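Local atomic coordinates of ribosomal-protein-alanine acetyltransferase (PDB entry 3DNS), a protein that probably acetylates the N-terminal alanine of a ribosomal protein, and is represented here by its N-terminal domain, which has a GNAT acetyltransferase fold. Residues A[45-51]-A[81-87]; A[102-108]-A[120-126]. One frame throughout, in Å; residues are numbered along the deposited sequence.

Contact 1 (A[45-51]-A[81-87]); sequences RFCMFRM and INKVNII
Two parallel strands, 46-51 and 83-87, have axes 4.6 Å apart at closest approach and 24° between them. Register is one to one, from Phe46 opposite Lys83 to Arg50 opposite Ile87. Arg45 has left-handed backbone angles (50/44) and starts a G1 beta bulge with Phe46, against strand 31-41. Arg45 O accepts from Asn82 N (2.7 Å) and Lys83 N (3.3 Å). Arg45 NH1 donates to water 1 (2.9 Å), which donates to Asn82 OD1 (2.6 Å), while NH2 forms a salt bridge with Asp80. Phe46 (t) sets its ring edge, at CE1, 3.4 Å from Asn85 OD1. Asn85 OD1 accepts from Lys83 NZ (3.0 Å), and Glu105 OE2 pairs with both Lys83 NZ and Asn85 ND2. Cys47 N donates to Lys83 O (3.0 Å), and Cys47 O accepts from Asn85 N (3.0 Å). This pair of strands, with helix 61-78 between them in sequence, forms the beta-alpha-beta unit at the centre of the GNAT fold. Selenomethionine Met48 lies on the face of Phe46 and Arg50. Phe49 is p, on the helix-covered face; its CZ lies 3.6 Å from Ile86 CD1 and its CE2 3.7 Å from Val84 CG1. Phe49 N donates to Asn85 O (2.9 Å), and Phe49 O accepts from Ile87 N (2.8 Å). The Arg50 guanidinium places one face over Ile87 CD1 and pairs with Glu121. Met51 N donates to Ile87 O (2.9 Å).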
ATOM      1  N   ARG A  45      -2.057 -20.102 -25.170  1.00 22.81           N
ATOM      2  CA  ARG A  45      -0.852 -19.872 -24.360  1.00 22.87           C
ATOM      3  C   ARG A  45      -0.786 -18.387 -23.972  1.00 21.79           C
ATOM      4  O   ARG A  45       0.258 -17.743 -24.086  1.00 22.42           O
ATOM      5  CB  ARG A  45       0.426 -20.369 -25.094  1.00 21.85           C
ATOM      6  CG  ARG A  45       0.425 -21.870 -25.503  1.00 24.46           C
ATOM      7  CD  ARG A  45       1.596 -22.243 -26.445  1.00 23.87           C
ATOM      8  NE  ARG A  45       2.800 -22.107 -25.656  1.00 27.75           N
ATOM      9  CZ  ARG A  45       4.009 -21.752 -26.081  1.00 27.88           C
ATOM     10  NH1 ARG A  45       4.274 -21.511 -27.369  1.00 28.78           N
ATOM     11  NH2 ARG A  45       4.965 -21.597 -25.170  1.00 29.75           N
ATOM     12  N   PHE A  46      -1.935 -17.858 -23.559  1.00 21.46           N
ATOM     13  CA  PHE A  46      -2.142 -16.401 -23.407  1.00 21.32           C
ATOM     14  C   PHE A  46      -2.526 -16.129 -21.957  1.00 20.49           C
ATOM     15  O   PHE A  46      -3.346 -16.840 -21.383  1.00 19.50           O
ATOM     16  CB  PHE A  46      -3.224 -15.924 -24.383  1.00 21.51           C
ATOM     17  CG  PHE A  46      -3.659 -14.462 -24.186  1.00 21.56           C
ATOM     18  CD1 PHE A  46      -2.811 -13.427 -24.519  1.00 21.74           C
ATOM     19  CD2 PHE A  46      -4.884 -14.162 -23.659  1.00 21.52           C
ATOM     20  CE1 PHE A  46      -3.146 -12.117 -24.323  1.00 22.62           C
ATOM     21  CE2 PHE A  46      -5.256 -12.839 -23.458  1.00 23.34           C
ATOM     22  CZ  PHE A  46      -4.378 -11.807 -23.801  1.00 23.79           C
ATOM     23  N   CYS A  47      -1.891 -15.140 -21.347  1.00 20.33           N
ATOM     24  CA  CYS A  47      -2.232 -14.711 -20.006  1.00 19.89           C
ATOM     25  C   CYS A  47      -2.268 -13.217 -19.973  1.00 19.63           C
ATOM     26  O   CYS A  47      -1.267 -12.599 -20.334  1.00 19.27           O
ATOM     27  CB  CYS A  47      -1.193 -15.179 -18.970  1.00 20.55           C
ATOM     28  SG  CYS A  47      -1.639 -14.684 -17.286  1.00 22.52           S
HETATM   29  N   MSE A  48      -3.398 -12.641 -19.515  1.00 19.43           N
HETATM   30  CA  MSE A  48      -3.583 -11.184 -19.361  1.00 19.59           C
HETATM   31  C   MSE A  48      -3.953 -10.948 -17.921  1.00 18.89           C
HETATM   32  O   MSE A  48      -4.848 -11.613 -17.426  1.00 18.67           O
HETATM   33  CB  MSE A  48      -4.697 -10.607 -20.257  1.00 18.27           C
HETATM   34  CG  MSE A  48      -4.991  -9.154 -19.999  1.00 20.52           C
HETATM   35 SE   MSE A  48      -5.809  -8.268 -21.573  0.70 23.14          SE
HETATM   36  CE  MSE A  48      -7.439  -9.340 -21.555  1.00 23.24           C
ATOM     37  N   PHE A  49      -3.232 -10.045 -17.260  1.00 18.21           N
ATOM     38  CA  PHE A  49      -3.551  -9.670 -15.874  1.00 18.28           C
ATOM     39  C   PHE A  49      -3.530  -8.183 -15.615  1.00 18.52           C
ATOM     40  O   PHE A  49      -2.928  -7.397 -16.373  1.00 19.01           O
ATOM     41  CB  PHE A  49      -2.655 -10.358 -14.874  1.00 18.39           C
ATOM     42  CG  PHE A  49      -1.192 -10.062 -15.009  1.00 16.65           C
ATOM     43  CD1 PHE A  49      -0.613  -9.073 -14.278  1.00 18.15           C
ATOM     44  CD2 PHE A  49      -0.381 -10.848 -15.810  1.00 19.13           C
ATOM     45  CE1 PHE A  49       0.759  -8.850 -14.345  1.00 18.73           C
ATOM     46  CE2 PHE A  49       0.986 -10.620 -15.876  1.00 17.48           C
ATOM     47  CZ  PHE A  49       1.537  -9.598 -15.137  1.00 18.04           C
ATOM     48  N   ARG A  50      -4.215  -7.813 -14.531  1.00 18.39           N
ATOM     49  CA  ARG A  50      -4.240  -6.443 -14.020  1.00 18.27           C
ATOM     50  C   ARG A  50      -3.313  -6.337 -12.804  1.00 18.62           C
ATOM     51  O   ARG A  50      -3.418  -7.158 -11.885  1.00 18.22           O
ATOM     52  CB  ARG A  50      -5.654  -6.026 -13.625  1.00 18.13           C
ATOM     53  CG  ARG A  50      -5.709  -4.621 -13.046  1.00 18.55           C
ATOM     54  CD  ARG A  50      -7.136  -4.128 -12.926  1.00 18.46           C
ATOM     55  NE  ARG A  50      -7.693  -3.656 -14.211  1.00 19.35           N
ATOM     56  CZ  ARG A  50      -8.600  -4.322 -14.914  1.00 18.99           C
ATOM     57  NH1 ARG A  50      -9.023  -5.506 -14.508  1.00 19.15           N
ATOM     58  NH2 ARG A  50      -9.081  -3.826 -16.030  1.00 19.77           N
HETATM   59  N   MSE A  51      -2.387  -5.372 -12.822  1.00 18.29           N
HETATM   60  CA  MSE A  51      -1.491  -5.189 -11.685  1.00 20.31           C
HETATM   61  C   MSE A  51      -1.810  -3.882 -10.988  1.00 20.27           C
HETATM   62  O   MSE A  51      -1.757  -2.847 -11.583  1.00 21.71           O
HETATM   63  CB  MSE A  51      -0.051  -5.195 -12.091  1.00 19.24           C
HETATM   64  CG  MSE A  51       0.898  -5.075 -10.895  1.00 20.54           C
HETATM   65 SE   MSE A  51       2.826  -5.326 -11.419  0.80 28.82          SE
HETATM   66  CE  MSE A  51       3.039  -3.631 -12.337  1.00 22.50           C
ATOM     67  N   ILE A  81       3.555 -20.056 -21.192  1.00 22.75           N
ATOM     68  CA  ILE A  81       2.879 -18.897 -21.764  1.00 23.32           C
ATOM     69  C   ILE A  81       3.673 -18.391 -22.946  1.00 21.56           C
ATOM     70  O   ILE A  81       4.882 -18.397 -22.921  1.00 21.91           O
ATOM     71  CB  ILE A  81       2.661 -17.802 -20.647  1.00 22.31           C
ATOM     72  CG1 ILE A  81       1.783 -18.409 -19.530  1.00 21.10           C
ATOM     73  CG2 ILE A  81       2.030 -16.514 -21.185  1.00 21.08           C
ATOM     74  CD1 ILE A  81       0.375 -18.889 -19.961  1.00 20.34           C
ATOM     75  N   ASN A  82       2.990 -17.998 -24.001  1.00 21.67           N
ATOM     76  CA  ASN A  82       3.659 -17.369 -25.136  1.00 21.93           C
ATOM     77  C   ASN A  82       3.538 -15.844 -25.157  1.00 21.22           C
ATOM     78  O   ASN A  82       4.450 -15.112 -25.583  1.00 22.79           O
ATOM     79  CB  ASN A  82       3.119 -17.958 -26.451  1.00 22.11           C
ATOM     80  CG  ASN A  82       3.807 -17.372 -27.662  1.00 22.35           C
ATOM     81  OD1 ASN A  82       5.001 -17.578 -27.863  1.00 23.27           O
ATOM     82  ND2 ASN A  82       3.091 -16.588 -28.420  1.00 23.49           N
ATOM     83  N   LYS A  83       2.383 -15.365 -24.743  1.00 20.69           N
ATOM     84  CA  LYS A  83       2.069 -13.967 -24.771  1.00 19.41           C
ATOM     85  C   LYS A  83       1.453 -13.569 -23.448  1.00 19.59           C
ATOM     86  O   LYS A  83       0.517 -14.219 -22.948  1.00 19.13           O
ATOM     87  CB  LYS A  83       1.085 -13.681 -25.907  1.00 20.66           C
ATOM     88  CG  LYS A  83       0.677 -12.220 -26.082  1.00 20.28           C
ATOM     89  CD  LYS A  83       1.810 -11.309 -26.476  1.00 17.73           C
ATOM     90  CE  LYS A  83       1.489  -9.814 -26.082  1.00 19.63           C
ATOM     91  NZ  LYS A  83       0.355  -9.286 -26.856  1.00 15.90           N
ATOM     92  N   VAL A  84       2.033 -12.528 -22.859  1.00 18.95           N
ATOM     93  CA  VAL A  84       1.564 -11.938 -21.660  1.00 18.49           C
ATOM     94  C   VAL A  84       1.137 -10.462 -21.922  1.00 18.39           C
ATOM     95  O   VAL A  84       1.874  -9.664 -22.522  1.00 17.39           O
ATOM     96  CB  VAL A  84       2.658 -12.006 -20.567  1.00 18.84           C
ATOM     97  CG1 VAL A  84       2.250 -11.220 -19.334  1.00 20.11           C
ATOM     98  CG2 VAL A  84       2.998 -13.508 -20.199  1.00 17.87           C
ATOM     99  N   ASN A  85      -0.058 -10.121 -21.470  1.00 18.75           N
ATOM    100  CA  ASN A  85      -0.511  -8.724 -21.383  1.00 18.79           C
ATOM    101  C   ASN A  85      -0.775  -8.263 -19.944  1.00 18.19           C
ATOM    102  O   ASN A  85      -1.234  -9.008 -19.124  1.00 17.33           O
ATOM    103  CB  ASN A  85      -1.781  -8.488 -22.193  1.00 19.16           C
ATOM    104  CG  ASN A  85      -1.493  -8.354 -23.638  1.00 23.45           C
ATOM    105  OD1 ASN A  85      -1.187  -9.351 -24.300  1.00 24.99           O
ATOM    106  ND2 ASN A  85      -1.507  -7.112 -24.135  1.00 23.03           N
ATOM    107  N   ILE A  86      -0.464  -7.001 -19.696  1.00 18.81           N
ATOM    108  CA  ILE A  86      -0.542  -6.360 -18.369  1.00 18.82           C
ATOM    109  C   ILE A  86      -1.356  -5.053 -18.515  1.00 18.96           C
ATOM    110  O   ILE A  86      -1.096  -4.217 -19.377  1.00 18.23           O
ATOM    111  CB  ILE A  86       0.797  -6.034 -17.785  1.00 17.70           C
ATOM    112  CG1 ILE A  86       1.737  -7.261 -17.912  1.00 20.46           C
ATOM    113  CG2 ILE A  86       0.571  -5.586 -16.309  1.00 16.89           C
ATOM    114  CD1 ILE A  86       3.213  -7.181 -17.220  1.00 18.08           C
ATOM    115  N   ILE A  87      -2.393  -4.965 -17.689  1.00 20.55           N
ATOM    116  CA  ILE A  87      -3.258  -3.806 -17.554  1.00 20.00           C
ATOM    117  C   ILE A  87      -2.857  -3.141 -16.259  1.00 20.71           C
ATOM    118  O   ILE A  87      -2.869  -3.767 -15.179  1.00 18.38           O
ATOM    119  CB  ILE A  87      -4.727  -4.254 -17.387  1.00 20.55           C
ATOM    120  CG1 ILE A  87      -5.184  -5.152 -18.548  1.00 21.02           C
ATOM    121  CG2 ILE A  87      -5.620  -3.031 -17.218  1.00 19.66           C
ATOM    122  CD1 ILE A  87      -6.532  -5.749 -18.395  1.00 20.11           C
TER
HETATM  123  O   HOH W   1       6.474 -19.637 -27.422  1.00 46.61           O

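Contact 2 (A[102-108]-A[120-126]); sequences FAFEGII and DEFLFGM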
ATOM      1  N   PHE A 102       8.737  -4.237 -22.744  1.00 26.41           N
ATOM      2  CA  PHE A 102       7.307  -4.396 -23.055  1.00 26.12           C
ATOM      3  C   PHE A 102       6.868  -3.415 -24.115  1.00 25.86           C
ATOM      4  O   PHE A 102       7.296  -2.276 -24.107  1.00 25.13           O
ATOM      5  CB  PHE A 102       6.416  -4.116 -21.857  1.00 25.67           C
ATOM      6  CG  PHE A 102       6.472  -5.136 -20.792  1.00 23.84           C
ATOM      7  CD1 PHE A 102       5.535  -6.144 -20.742  1.00 24.33           C
ATOM      8  CD2 PHE A 102       7.422  -5.057 -19.800  1.00 26.22           C
ATOM      9  CE1 PHE A 102       5.572  -7.108 -19.777  1.00 24.66           C
ATOM     10  CE2 PHE A 102       7.452  -6.032 -18.765  1.00 24.91           C
ATOM     11  CZ  PHE A 102       6.506  -7.042 -18.775  1.00 23.84           C
ATOM     12  N   ALA A 103       5.970  -3.865 -24.984  1.00 25.38           N
ATOM     13  CA  ALA A 103       5.268  -2.985 -25.936  1.00 25.65           C
ATOM     14  C   ALA A 103       4.009  -2.343 -25.287  1.00 25.20           C
ATOM     15  O   ALA A 103       3.294  -2.960 -24.506  1.00 23.34           O
ATOM     16  CB  ALA A 103       4.887  -3.794 -27.213  1.00 24.82           C
ATOM     17  N   PHE A 104       3.748  -1.084 -25.626  1.00 25.62           N
ATOM     18  CA  PHE A 104       2.460  -0.452 -25.354  1.00 26.05           C
ATOM     19  C   PHE A 104       1.484  -0.959 -26.405  1.00 25.68           C
ATOM     20  O   PHE A 104       1.665  -0.669 -27.588  1.00 26.94           O
ATOM     21  CB  PHE A 104       2.588   1.076 -25.538  1.00 26.89           C
ATOM     22  CG  PHE A 104       3.158   1.806 -24.331  1.00 28.22           C
ATOM     23  CD1 PHE A 104       2.316   2.321 -23.350  1.00 27.28           C
ATOM     24  CD2 PHE A 104       4.522   2.027 -24.204  1.00 29.36           C
ATOM     25  CE1 PHE A 104       2.821   3.078 -22.272  1.00 26.39           C
ATOM     26  CE2 PHE A 104       5.036   2.768 -23.087  1.00 27.46           C
ATOM     27  CZ  PHE A 104       4.166   3.287 -22.145  1.00 27.95           C
ATOM     28  N   GLU A 105       0.484  -1.732 -26.016  1.00 25.12           N
ATOM     29  CA  GLU A 105      -0.417  -2.317 -26.994  1.00 25.64           C
ATOM     30  C   GLU A 105      -1.718  -1.560 -27.088  1.00 24.67           C
ATOM     31  O   GLU A 105      -2.414  -1.660 -28.077  1.00 26.25           O
ATOM     32  CB  GLU A 105      -0.614  -3.819 -26.760  1.00 24.10           C
ATOM     33  CG  GLU A 105       0.710  -4.543 -26.956  1.00 26.55           C
ATOM     34  CD  GLU A 105       0.623  -6.054 -27.033  1.00 26.37           C
ATOM     35  OE1 GLU A 105       1.678  -6.633 -27.341  1.00 28.81           O
ATOM     36  OE2 GLU A 105      -0.450  -6.658 -26.819  1.00 22.78           O
ATOM     37  N   GLY A 106      -1.996  -0.760 -26.093  1.00 25.08           N
ATOM     38  CA  GLY A 106      -3.155   0.166 -26.136  1.00 25.12           C
ATOM     39  C   GLY A 106      -3.432   0.938 -24.860  1.00 24.22           C
ATOM     40  O   GLY A 106      -2.683   0.843 -23.907  1.00 23.59           O
ATOM     41  N   ILE A 107      -4.494   1.743 -24.889  1.00 23.60           N
ATOM     42  CA  ILE A 107      -4.914   2.524 -23.743  1.00 22.75           C
ATOM     43  C   ILE A 107      -6.398   2.277 -23.626  1.00 22.65           C
ATOM     44  O   ILE A 107      -7.189   2.495 -24.562  1.00 19.54           O
ATOM     45  CB  ILE A 107      -4.631   4.035 -23.909  1.00 23.13           C
ATOM     46  CG1 ILE A 107      -3.121   4.307 -23.915  1.00 23.37           C
ATOM     47  CG2 ILE A 107      -5.269   4.882 -22.771  1.00 23.33           C
ATOM     48  CD1 ILE A 107      -2.812   5.554 -24.639  1.00 24.32           C
ATOM     49  N   ILE A 108      -6.759   1.724 -22.477  1.00 22.11           N
ATOM     50  CA  ILE A 108      -8.120   1.436 -22.168  1.00 23.73           C
ATOM     51  C   ILE A 108      -8.612   2.666 -21.427  1.00 24.37           C
ATOM     52  O   ILE A 108      -8.379   2.789 -20.222  1.00 23.25           O
ATOM     53  CB  ILE A 108      -8.278   0.165 -21.236  1.00 22.40           C
ATOM     54  CG1 ILE A 108      -7.545  -1.042 -21.828  1.00 24.47           C
ATOM     55  CG2 ILE A 108      -9.714  -0.138 -21.085  1.00 23.55           C
ATOM     56  CD1 ILE A 108      -7.383  -2.218 -20.874  1.00 25.04           C
ATOM     57  N   ASP A 120      -7.747   6.222 -16.885  1.00 26.35           N
ATOM     58  CA  ASP A 120      -7.376   5.344 -17.985  1.00 25.61           C
ATOM     59  C   ASP A 120      -6.441   4.251 -17.460  1.00 24.97           C
ATOM     60  O   ASP A 120      -5.813   4.417 -16.404  1.00 23.39           O
ATOM     61  CB  ASP A 120      -6.662   6.140 -19.078  1.00 24.71           C
ATOM     62  CG  ASP A 120      -7.532   7.241 -19.703  1.00 25.75           C
ATOM     63  OD1 ASP A 120      -8.800   7.242 -19.588  1.00 21.52           O
ATOM     64  OD2 ASP A 120      -6.908   8.085 -20.387  1.00 26.26           O
ATOM     65  N   GLU A 121      -6.389   3.136 -18.205  1.00 24.87           N
ATOM     66  CA  GLU A 121      -5.381   2.098 -18.048  1.00 25.07           C
ATOM     67  C   GLU A 121      -4.527   1.861 -19.306  1.00 24.84           C
ATOM     68  O   GLU A 121      -5.012   1.873 -20.461  1.00 25.65           O
ATOM     69  CB  GLU A 121      -6.072   0.791 -17.645  1.00 26.14           C
ATOM     70  CG  GLU A 121      -6.599   0.792 -16.234  1.00 26.17           C
ATOM     71  CD  GLU A 121      -7.238  -0.511 -15.836  1.00 26.88           C
ATOM     72  OE1 GLU A 121      -8.257  -0.886 -16.495  1.00 30.31           O
ATOM     73  OE2 GLU A 121      -6.743  -1.150 -14.853  1.00 25.07           O
ATOM     74  N   PHE A 122      -3.246   1.618 -19.083  1.00 24.47           N
ATOM     75  CA  PHE A 122      -2.340   1.145 -20.135  1.00 23.72           C
ATOM     76  C   PHE A 122      -2.430  -0.308 -20.331  1.00 23.89           C
ATOM     77  O   PHE A 122      -2.626  -1.051 -19.359  1.00 22.59           O
ATOM     78  CB  PHE A 122      -0.882   1.425 -19.806  1.00 24.10           C
ATOM     79  CG  PHE A 122      -0.525   2.848 -19.868  1.00 22.70           C
ATOM     80  CD1 PHE A 122      -0.737   3.583 -21.045  1.00 26.17           C
ATOM     81  CD2 PHE A 122       0.078   3.455 -18.811  1.00 22.60           C
ATOM     82  CE1 PHE A 122      -0.367   4.924 -21.122  1.00 26.37           C
ATOM     83  CE2 PHE A 122       0.458   4.760 -18.883  1.00 24.13           C
ATOM     84  CZ  PHE A 122       0.227   5.514 -20.025  1.00 25.55           C
ATOM     85  N   LEU A 123      -2.257  -0.728 -21.594  1.00 22.77           N
ATOM     86  CA  LEU A 123      -2.146  -2.139 -21.923  1.00 22.57           C
ATOM     87  C   LEU A 123      -0.751  -2.361 -22.459  1.00 22.25           C
ATOM     88  O   LEU A 123      -0.397  -1.831 -23.514  1.00 22.37           O
ATOM     89  CB  LEU A 123      -3.256  -2.569 -22.932  1.00 22.44           C
ATOM     90  CG  LEU A 123      -3.321  -4.057 -23.324  1.00 23.45           C
ATOM     91  CD1 LEU A 123      -3.758  -4.943 -22.125  1.00 22.60           C
ATOM     92  CD2 LEU A 123      -4.243  -4.316 -24.598  1.00 21.10           C
ATOM     93  N   PHE A 124       0.040  -3.149 -21.721  1.00 22.78           N
ATOM     94  CA  PHE A 124       1.398  -3.545 -22.137  1.00 22.21           C
ATOM     95  C   PHE A 124       1.462  -4.988 -22.605  1.00 22.20           C
ATOM     96  O   PHE A 124       0.756  -5.808 -22.091  1.00 22.80           O
ATOM     97  CB  PHE A 124       2.350  -3.371 -20.976  1.00 22.27           C
ATOM     98  CG  PHE A 124       2.602  -1.974 -20.638  1.00 21.37           C
ATOM     99  CD1 PHE A 124       3.500  -1.238 -21.369  1.00 22.86           C
ATOM    100  CD2 PHE A 124       2.010  -1.394 -19.554  1.00 22.84           C
ATOM    101  CE1 PHE A 124       3.736   0.088 -21.057  1.00 23.65           C
ATOM    102  CE2 PHE A 124       2.265  -0.053 -19.242  1.00 23.55           C
ATOM    103  CZ  PHE A 124       3.118   0.672 -19.997  1.00 21.43           C
ATOM    104  N   GLY A 125       2.343  -5.330 -23.538  1.00 23.01           N
ATOM    105  CA  GLY A 125       2.444  -6.727 -23.937  1.00 23.57           C
ATOM    106  C   GLY A 125       3.880  -7.176 -24.116  1.00 24.98           C
ATOM    107  O   GLY A 125       4.764  -6.352 -24.394  1.00 25.43           O
HETATM  108  N   MSE A 126       4.106  -8.480 -23.908  1.00 25.28           N
HETATM  109  CA  MSE A 126       5.396  -9.103 -24.157  1.00 26.55           C
HETATM  110  C   MSE A 126       5.180 -10.553 -24.537  1.00 24.81           C
HETATM  111  O   MSE A 126       4.418 -11.263 -23.901  1.00 23.57           O
HETATM  112  CB  MSE A 126       6.298  -9.017 -22.911  1.00 25.84           C
HETATM  113  CG  MSE A 126       7.589  -9.757 -23.047  1.00 27.27           C
HETATM  114 SE   MSE A 126       8.835  -9.478 -21.557  0.70 30.92          SE
HETATM  115  CE  MSE A 126       9.239  -7.579 -21.772  1.00 29.91           C
TER
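A classic beta bulge interrupts this antiparallel pair. Glu105 and Gly106 both face Leu123, and Leu123 O accepts from Glu105 N (2.7 Å) and Gly106 N (3.2 Å). Glu105 has near-helical backbone angles (-101/-17), and Gly106 is almost fully extended. The register therefore shifts by one residue. On one side of the bulge, Ala103 and Gly125 form a hydrogen-bonded pair (Ala103 N to Gly125 O 2.8 Å, Gly125 N to Ala103 O 2.7 Å). On the other, Ile108 pairs with Glu121 in the same way. The strands are the two arms of the C-terminal beta hairpin of the GNAT fold. Phe104, Phe122 and Phe124 cluster on one face. The edge of Phe124 meets the face of Phe104 (centroids 4.4 Å apart), and the edge of Phe104 meets the face of Phe122 (5.3 Å). Phe97 of helix 95-99 stacks on Phe124. At the end of the pair, selenomethionine Met126 lies over the Phe102 ring, its CE 3.7 Å from the centroid. Glu105 OE1 is 3.5 Å from Gly125 CA, where a CB would clash. Glycine here thus lets this carboxylate lie close over the strand, with OE2 in a salt bridge to Lys83 and hydrogen-bonded by Asn85 ND2.

Contacts 1 and 2 lie in one sheet, with centres 11 Å apart. Strands 83-89 and 117-127 are adjacent, so contact 1 and contact 2 continue each other across four strands, in the order 46-53, 83-89, 117-127, 103-114. Two salt bridges join them: Lys83 NZ to Glu105 OE2 (2.7 Å) and Arg50 NE to Glu121 OE2 (2.8 Å). Ile87 CG2 packs 3.2 Å from Glu121 OE2. On the opposite face, Phe97 touches Ile86 and Met51 of contact 1 and both Phe102 and Phe124 of contact 2. In GNAT enzymes, acetyl-CoA binds where the strands equivalent to 46-53 and 83-89 splay apart, so contact 1 probably leads toward that site.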